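Local coordinates for protein alpha-1,3-glucanase (Paenibacillus glycanilyticus, PDB 6K0P) that hydrolyses alpha-1,3-glucan, as a glycoside hydrolase of family 87, and is seen here with the disaccharide nigerose bound, at residues Leu200-Asp206 with Phe226-Thr232; Gly443-Thr448 with Asn457-Gly463. The protein carries 1 engineered substitution. All coordinates share one frame; numbering follows the deposited sequence.

Overall arrangement
The two contacts lie on opposite sides of the chain's centre, with their own centres about 49 Å apart and their nearest atoms about 31 Å apart. Along the sequence they come in series: 200-206 with 226-232 is complete long before 443-448 with 457-463 begins. Both belong to the pectate lyase-like part of the catalytic domain, a right-handed parallel beta-helix. Contact 1 packs helix 196-204 against the turn after strand 224-227, among the early strands of the coil. Contact 2 is an antiparallel pairing of strands 437-446 and 460-462. Contact 1 is packing near the start of the coil, while contact 2 combines strand pairing with part of a sugar site.

Contact 1: residues Leu200-Asp206 with Phe226-Thr232; sequences LTEFRQD and FLYGRAT. With SO4 (sulfate ion), chain F.
Helix 196-204 packs against the turn that follows strand 224-227, early in the beta-helix, where Arg230 reaches over to Phe203. The Arg230 guanidinium lies over one face of the Phe203 ring in an off-centre cation-pi contact, CZ 4.0 Å from the ring centroid with the planes 32° apart. Its chain, extended from CG to NE, carries it to the end of the helix. There Arg230 NH2 donates to Phe203 O at 3.0 Å, from above the carbonyl plane, and Arg230 NH1 to Arg204 O at 3.1 Å; a weak third bond joins NH2 to Asp206 O. NH2 also bonds Lys209 O outside the contact, so backbone carbonyls hold the guanidinium in place over the ring, tilted against it. Thr232 CG2 sits over the opposite face of Phe203, while Leu200 CD1 meets Leu227 CD2 at 3.7 Å deeper in.

Nearer the surface, Arg204 crosses Tyr228, with CD over the ring face, 3.8 Å from its centroid. The chain bends at chi3 (-41°), laying the guanidinium nearly parallel to the ring, 16° apart. NE and NH2 donate almost straight to two oxygens of a sulfate, probably from the crystallisation liquor, and NH1 reaches Phe226 O through a water. An arginine from the turn thus binds carbonyls at and just past the helix's C-terminal end, tying it to the parallel beta-helix of this pectate lyase-like domain.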
loop_
_atom_site.group_PDB
_atom_site.type_symbol
_atom_site.label_atom_id
_atom_site.label_comp_id
_atom_site.label_asym_id
_atom_site.label_seq_id
_atom_site.Cartn_x
_atom_site.Cartn_y
_atom_site.Cartn_z
ATOM N N LEU A 200 25.844 -6.980 16.838
ATOM C CA LEU A 200 24.808 -7.442 17.759
ATOM C C LEU A 200 25.371 -8.382 18.817
ATOM O O LEU A 200 24.940 -8.341 19.972
ATOM C CB LEU A 200 23.668 -8.112 16.988
ATOM C CG LEU A 200 22.728 -7.127 16.291
ATOM C CD1 LEU A 200 21.855 -7.874 15.304
ATOM C CD2 LEU A 200 21.860 -6.378 17.290
ATOM N N THR A 201 26.327 -9.236 18.444
ATOM C CA THR A 201 26.968 -10.091 19.440
ATOM C C THR A 201 27.689 -9.254 20.489
ATOM O O THR A 201 27.570 -9.508 21.695
ATOM C CB THR A 201 27.927 -11.063 18.755
ATOM O OG1 THR A 201 27.179 -11.945 17.913
ATOM C CG2 THR A 201 28.677 -11.897 19.795
ATOM N N GLU A 202 28.437 -8.240 20.046
ATOM C CA GLU A 202 29.102 -7.347 20.987
ATOM C C GLU A 202 28.086 -6.639 21.878
ATOM O O GLU A 202 28.310 -6.467 23.082
ATOM C CB GLU A 202 29.951 -6.338 20.209
ATOM C CG GLU A 202 30.806 -5.445 21.071
ATOM C CD GLU A 202 31.650 -4.486 20.252
ATOM O OE1 GLU A 202 32.001 -4.831 19.096
ATOM O OE2 GLU A 202 31.943 -3.384 20.773
ATOM N N PHE A 203 26.954 -6.225 21.304
ATOM C CA PHE A 203 25.906 -5.609 22.109
ATOM C C PHE A 203 25.363 -6.581 23.154
ATOM O O PHE A 203 25.214 -6.225 24.329
ATOM C CB PHE A 203 24.784 -5.080 21.204
ATOM C CG PHE A 203 23.429 -5.087 21.858
ATOM C CD1 PHE A 203 23.032 -4.049 22.693
ATOM C CD2 PHE A 203 22.552 -6.149 21.662
ATOM C CE1 PHE A 203 21.788 -4.060 23.313
ATOM C CE2 PHE A 203 21.312 -6.168 22.281
ATOM C CZ PHE A 203 20.926 -5.131 23.099
ATOM N N ARG A 204 25.048 -7.814 22.745
ATOM C CA ARG A 204 24.433 -8.754 23.678
ATOM C C ARG A 204 25.348 -9.032 24.860
ATOM O O ARG A 204 24.884 -9.144 26.003
ATOM C CB ARG A 204 24.051 -10.060 22.969
ATOM C CG ARG A 204 22.808 -9.978 22.076
ATOM C CD ARG A 204 22.332 -11.377 21.665
ATOM N NE ARG A 204 23.477 -12.220 21.346
ATOM C CZ ARG A 204 24.029 -12.307 20.144
ATOM N NH1 ARG A 204 23.529 -11.614 19.123
ATOM N NH2 ARG A 204 25.080 -13.096 19.956
ATOM N N GLN A 205 26.653 -9.105 24.612
ATOM C CA GLN A 205 27.613 -9.504 25.635
ATOM C C GLN A 205 28.100 -8.353 26.504
ATOM O O GLN A 205 28.933 -8.583 27.389
ATOM C CB GLN A 205 28.802 -10.219 24.984
ATOM C CG GLN A 205 28.407 -11.544 24.357
ATOM C CD GLN A 205 29.523 -12.196 23.559
ATOM O OE1 GLN A 205 30.627 -11.660 23.454
ATOM N NE2 GLN A 205 29.234 -13.355 22.984
ATOM N N ASP A 206 27.608 -7.134 26.287
ATOM C CA ASP A 206 28.026 -5.968 27.067
ATOM C C ASP A 206 26.777 -5.206 27.506
ATOM O O ASP A 206 26.170 -4.479 26.712
ATOM C CB ASP A 206 28.985 -5.087 26.275
ATOM C CG ASP A 206 29.558 -3.953 27.103
ATOM O OD1 ASP A 206 29.001 -3.635 28.173
ATOM O OD2 ASP A 206 30.575 -3.381 26.673
ATOM N N PHE A 226 18.767 -12.337 13.919
ATOM C CA PHE A 226 17.945 -12.596 15.092
ATOM C C PHE A 226 18.274 -11.634 16.223
ATOM O O PHE A 226 19.451 -11.401 16.542
ATOM C CB PHE A 226 18.079 -14.055 15.541
ATOM C CG PHE A 226 17.265 -14.984 14.705
ATOM C CD1 PHE A 226 17.756 -15.452 13.498
ATOM C CD2 PHE A 226 15.971 -15.323 15.078
ATOM C CE1 PHE A 226 16.991 -16.278 12.690
ATOM C CE2 PHE A 226 15.204 -16.149 14.287
ATOM C CZ PHE A 226 15.707 -16.622 13.078
ATOM N N LEU A 227 17.228 -11.069 16.814
ATOM C CA LEU A 227 17.349 -10.187 17.964
ATOM C C LEU A 227 16.863 -10.971 19.169
ATOM O O LEU A 227 15.736 -11.482 19.169
ATOM C CB LEU A 227 16.522 -8.910 17.784
ATOM C CG LEU A 227 16.806 -8.095 16.517
ATOM C CD1 LEU A 227 16.127 -6.716 16.613
ATOM C CD2 LEU A 227 18.294 -7.949 16.295
ATOM N N TYR A 228 17.729 -11.103 20.164
ATOM C CA TYR A 228 17.434 -11.869 21.368
ATOM C C TYR A 228 18.307 -11.312 22.486
ATOM O O TYR A 228 18.986 -10.294 22.312
ATOM C CB TYR A 228 17.600 -13.379 21.124
ATOM C CG TYR A 228 18.990 -13.807 20.689
ATOM C CD1 TYR A 228 19.417 -13.624 19.380
ATOM C CD2 TYR A 228 19.866 -14.407 21.585
ATOM C CE1 TYR A 228 20.692 -14.015 18.976
ATOM C CE2 TYR A 228 21.136 -14.811 21.191
ATOM C CZ TYR A 228 21.542 -14.614 19.889
ATOM O OH TYR A 228 22.793 -15.008 19.484
ATOM N N GLY A 229 18.286 -11.974 23.641
ATOM C CA GLY A 229 19.009 -11.478 24.797
ATOM C C GLY A 229 18.187 -10.473 25.576
ATOM O O GLY A 229 17.750 -10.748 26.697
ATOM N N ARG A 230 17.962 -9.301 24.984
ATOM C CA ARG A 230 17.191 -8.241 25.619
ATOM C C ARG A 230 16.738 -7.263 24.545
ATOM O O ARG A 230 17.134 -7.368 23.378
ATOM C CB ARG A 230 18.021 -7.519 26.692
ATOM C CG ARG A 230 19.222 -6.772 26.154
ATOM C CD ARG A 230 20.088 -6.267 27.316
ATOM N NE ARG A 230 21.156 -5.369 26.882
ATOM C CZ ARG A 230 22.352 -5.775 26.476
ATOM N NH1 ARG A 230 22.640 -7.072 26.432
ATOM N NH2 ARG A 230 23.266 -4.883 26.117
ATOM N N ALA A 231 15.898 -6.311 24.955
ATOM C CA ALA A 231 15.448 -5.264 24.046
ATOM C C ALA A 231 16.656 -4.585 23.413
ATOM O O ALA A 231 17.625 -4.246 24.098
ATOM C CB ALA A 231 14.609 -4.236 24.808
ATOM N N THR A 232 16.592 -4.399 22.096
ATOM C CA THR A 232 17.718 -3.948 21.287
ATOM C C THR A 232 17.285 -2.737 20.479
ATOM O O THR A 232 16.180 -2.715 19.930
ATOM C CB THR A 232 18.085 -5.059 20.295
ATOM O OG1 THR A 232 18.355 -6.275 21.009
ATOM C CG2 THR A 232 19.292 -4.688 19.445
HETATM S S SO4 F . 25.674 -14.730 23.517
HETATM O O1 SO4 F . 25.627 -16.190 23.493
HETATM O O2 SO4 F . 24.307 -14.201 23.504
HETATM O O3 SO4 F . 26.337 -14.291 24.744
HETATM O O4 SO4 F . 26.421 -14.252 22.357
HETATM O O HOH W 1 21.159 -10.311 18.717
#

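Contact 2: residues Gly443-Thr448 with Asn457-Gly463; sequences GGDFWT and NEYQNFG. With GLC (alpha-D-glucopyranose), chain C; GLC (alpha-D-glucopyranose), chain B.
Phe462, Asp445 and Gln460 carry much of this antiparallel pairing of strands 443-446 and 460-462, each in a different way. The backbone ladder beneath them includes Phe462 N to Gly444 O at 2.8 Å and Phe446 N to Gln460 O at 3.1 Å. Phe462 turns the edge of its ring to Gly444 O and Phe446 O. Phe462 CZ then meets the edge of the Trp447 indole at CD1, 3.7 Å away, a rim-to-rim pair with planes at 65°. Beyond the contact, Tyr410 and Trp466 also meet this ring.

On the other face of the strands, Asp445 OD1 is gripped by two amides that approach from the same side of the carboxylate plane: Asn461 ND2 at 2.9 Å and Asn457 ND2 at 3.3 Å. Tyr489 OH is a further partner. Asn457 OD1 in turn accepts from Asn461 ND2 and from Tyr459 N, the latter closing an Asx turn. Tyr459 crosses Asp445 at about a right angle, yet its ring plane is only 7° from that of the carboxylate; Tyr459 CD2 comes 3.5 Å from Asp445 CB.

Gln460 reaches across to the sugar. Extended beyond CG (chi2 174°), it brings its amide to where Gln460 NE2 donates to Thr448 O at 2.9 Å, in the amide plane, and also to O5 of a glucose of chain C; OE1 accepts from O6 of the same glucose. The Trp447 indole offers one face to that glucose, with Phe446 CD2 over the opposite face. Because Thr448 O engages NE2, the amide's orientation is fixed, so Gln460 presents an acceptor to the O6 hydroxyl and a donor to the ring oxygen, while Trp447 supplies the flat apolar wall.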
loop_
_atom_site.group_PDB
_atom_site.type_symbol
_atom_site.label_atom_id
_atom_site.label_comp_id
_atom_site.label_asym_id
_atom_site.label_seq_id
_atom_site.Cartn_x
_atom_site.Cartn_y
_atom_site.Cartn_z
ATOM N N GLY A 443 -11.545 0.538 -6.292
ATOM C CA GLY A 443 -12.350 -0.516 -6.887
ATOM C C GLY A 443 -11.592 -1.225 -8.001
ATOM O O GLY A 443 -10.442 -0.912 -8.311
ATOM N N GLY A 444 -12.269 -2.186 -8.616
ATOM C CA GLY A 444 -11.658 -2.958 -9.678
ATOM C C GLY A 444 -12.401 -4.263 -9.902
ATOM O O GLY A 444 -13.477 -4.495 -9.346
ATOM N N ASP A 445 -11.809 -5.095 -10.759
ATOM C CA ASP A 445 -12.364 -6.386 -11.159
ATOM C C ASP A 445 -11.581 -7.524 -10.516
ATOM O O ASP A 445 -10.345 -7.509 -10.505
ATOM C CB ASP A 445 -12.218 -6.593 -12.673
ATOM C CG ASP A 445 -13.042 -5.632 -13.490
ATOM O OD1 ASP A 445 -14.172 -5.306 -13.089
ATOM O OD2 ASP A 445 -12.555 -5.210 -14.557
ATOM N N PHE A 446 -12.298 -8.546 -10.044
ATOM C CA PHE A 446 -11.660 -9.749 -9.510
ATOM C C PHE A 446 -12.700 -10.864 -9.450
ATOM O O PHE A 446 -13.907 -10.616 -9.544
ATOM C CB PHE A 446 -11.025 -9.483 -8.132
ATOM C CG PHE A 446 -9.806 -10.329 -7.840
ATOM C CD1 PHE A 446 -8.620 -10.111 -8.519
ATOM C CD2 PHE A 446 -9.845 -11.330 -6.876
ATOM C CE1 PHE A 446 -7.493 -10.876 -8.253
ATOM C CE2 PHE A 446 -8.717 -12.104 -6.604
ATOM C CZ PHE A 446 -7.538 -11.870 -7.292
ATOM N N TRP A 447 -12.214 -12.102 -9.278
ATOM C CA TRP A 447 -13.067 -13.290 -9.242
ATOM C C TRP A 447 -13.846 -13.461 -10.545
ATOM O O TRP A 447 -13.463 -12.910 -11.583
ATOM C CB TRP A 447 -14.003 -13.271 -8.020
ATOM C CG TRP A 447 -13.300 -13.030 -6.699
ATOM C CD1 TRP A 447 -13.462 -11.957 -5.861
ATOM C CD2 TRP A 447 -12.344 -13.888 -6.067
ATOM N NE1 TRP A 447 -12.654 -12.093 -4.751
ATOM C CE2 TRP A 447 -11.962 -13.272 -4.854
ATOM C CE3 TRP A 447 -11.768 -15.116 -6.410
ATOM C CZ2 TRP A 447 -11.028 -13.838 -3.993
ATOM C CZ3 TRP A 447 -10.842 -15.679 -5.546
ATOM C CH2 TRP A 447 -10.483 -15.040 -4.354
ATOM N N THR A 448 -14.937 -14.234 -10.507
ATOM C CA THR A 448 -15.775 -14.476 -11.676
ATOM C C THR A 448 -17.224 -14.184 -11.314
ATOM O O THR A 448 -17.614 -14.237 -10.144
ATOM C CB THR A 448 -15.647 -15.920 -12.193
ATOM O OG1 THR A 448 -16.016 -16.846 -11.159
ATOM C CG2 THR A 448 -14.211 -16.188 -12.636
ATOM N N ASN A 457 -19.051 -7.578 -17.232
ATOM C CA ASN A 457 -17.841 -8.230 -17.722
ATOM C C ASN A 457 -17.727 -9.584 -17.025
ATOM O O ASN A 457 -18.632 -10.004 -16.292
ATOM C CB ASN A 457 -16.603 -7.341 -17.558
ATOM C CG ASN A 457 -16.324 -6.966 -16.100
ATOM O OD1 ASN A 457 -16.623 -7.723 -15.180
ATOM N ND2 ASN A 457 -15.738 -5.794 -15.896
ATOM N N GLU A 458 -16.611 -10.266 -17.244
ATOM C CA GLU A 458 -16.437 -11.618 -16.739
ATOM C C GLU A 458 -16.095 -11.669 -15.256
ATOM O O GLU A 458 -15.940 -12.768 -14.705
ATOM C CB GLU A 458 -15.322 -12.304 -17.520
ATOM C CG GLU A 458 -13.994 -11.565 -17.408
ATOM C CD GLU A 458 -13.666 -10.717 -18.636
ATOM O OE1 GLU A 458 -14.401 -9.733 -18.929
ATOM O OE2 GLU A 458 -12.658 -11.039 -19.306
ATOM N N TYR A 459 -15.981 -10.530 -14.595
ATOM C CA TYR A 459 -15.511 -10.496 -13.221
ATOM C C TYR A 459 -16.623 -10.061 -12.283
ATOM O O TYR A 459 -17.675 -9.552 -12.695
ATOM C CB TYR A 459 -14.379 -9.476 -13.080
ATOM C CG TYR A 459 -13.197 -9.669 -13.987
ATOM C CD1 TYR A 459 -12.215 -10.594 -13.678
ATOM C CD2 TYR A 459 -13.037 -8.882 -15.125
ATOM C CE1 TYR A 459 -11.101 -10.757 -14.493
ATOM C CE2 TYR A 459 -11.928 -9.037 -15.949
ATOM C CZ TYR A 459 -10.969 -9.972 -15.622
ATOM O OH TYR A 459 -9.862 -10.125 -16.431
ATOM N N GLN A 460 -16.365 -10.256 -10.993
ATOM C CA GLN A 460 -17.065 -9.469 -9.991
ATOM C C GLN A 460 -16.454 -8.074 -9.956
ATOM O O GLN A 460 -15.293 -7.877 -10.326
ATOM C CB GLN A 460 -17.000 -10.152 -8.627
ATOM C CG GLN A 460 -17.921 -11.371 -8.537
ATOM C CD GLN A 460 -17.754 -12.123 -7.242
ATOM O OE1 GLN A 460 -17.710 -11.514 -6.172
ATOM N NE2 GLN A 460 -17.632 -13.447 -7.322
ATOM N N ASN A 461 -17.263 -7.096 -9.550
ATOM C CA ASN A 461 -16.926 -5.688 -9.713
ATOM C C ASN A 461 -17.014 -5.011 -8.359
ATOM O O ASN A 461 -18.049 -5.097 -7.692
ATOM C CB ASN A 461 -17.893 -5.033 -10.704
ATOM C CG ASN A 461 -18.031 -5.837 -11.993
ATOM O OD1 ASN A 461 -19.135 -6.184 -12.403
ATOM N ND2 ASN A 461 -16.906 -6.144 -12.629
ATOM N N PHE A 462 -15.934 -4.347 -7.953
ATOM C CA PHE A 462 -15.779 -3.915 -6.569
ATOM C C PHE A 462 -15.874 -2.408 -6.411
ATOM O O PHE A 462 -15.274 -1.654 -7.182
ATOM C CB PHE A 462 -14.498 -4.513 -5.980
ATOM C CG PHE A 462 -14.630 -5.973 -5.802
ATOM C CD1 PHE A 462 -15.222 -6.478 -4.656
ATOM C CD2 PHE A 462 -14.321 -6.844 -6.841
ATOM C CE1 PHE A 462 -15.441 -7.835 -4.513
ATOM C CE2 PHE A 462 -14.531 -8.201 -6.707
ATOM C CZ PHE A 462 -15.101 -8.701 -5.548
ATOM N N GLY A 463 -16.659 -1.981 -5.415
ATOM C CA GLY A 463 -16.797 -0.582 -5.086
ATOM C C GLY A 463 -15.618 -0.070 -4.282
ATOM O O GLY A 463 -14.723 -0.816 -3.882
HETATM C C1 GLC C . -16.140 -15.883 -5.065
HETATM C C2 GLC C . -14.896 -16.363 -4.382
HETATM C C3 GLC C . -14.854 -16.041 -2.911
HETATM C C4 GLC C . -15.150 -14.575 -2.744
HETATM C C5 GLC C . -16.528 -14.327 -3.318
HETATM C C6 GLC C . -16.877 -12.870 -3.212
HETATM O O1 GLC C . -17.102 -16.675 -4.699
HETATM O O2 GLC C . -14.718 -17.753 -4.589
HETATM O O3 GLC C . -13.492 -16.119 -2.573
HETATM O O4 GLC C . -15.120 -14.186 -1.373
HETATM O O5 GLC C . -16.532 -14.617 -4.680
HETATM O O6 GLC C . -18.067 -12.520 -3.859
HETATM C C1 GLC B . -13.321 -16.788 -1.296
HETATM C C2 GLC B . -11.828 -16.777 -0.981
HETATM C C3 GLC B . -11.108 -17.836 -1.803
HETATM C C4 GLC B . -11.788 -19.188 -1.632
HETATM C C5 GLC B . -13.292 -19.095 -1.878
HETATM C C6 GLC B . -13.977 -20.413 -1.530
HETATM O O2 GLC B . -11.281 -15.501 -1.235
HETATM O O3 GLC B . -9.761 -17.912 -1.388
HETATM O O4 GLC B . -11.221 -20.121 -2.527
HETATM O O5 GLC B . -13.867 -18.077 -1.087
HETATM O O6 GLC B . -15.369 -20.284 -1.713
#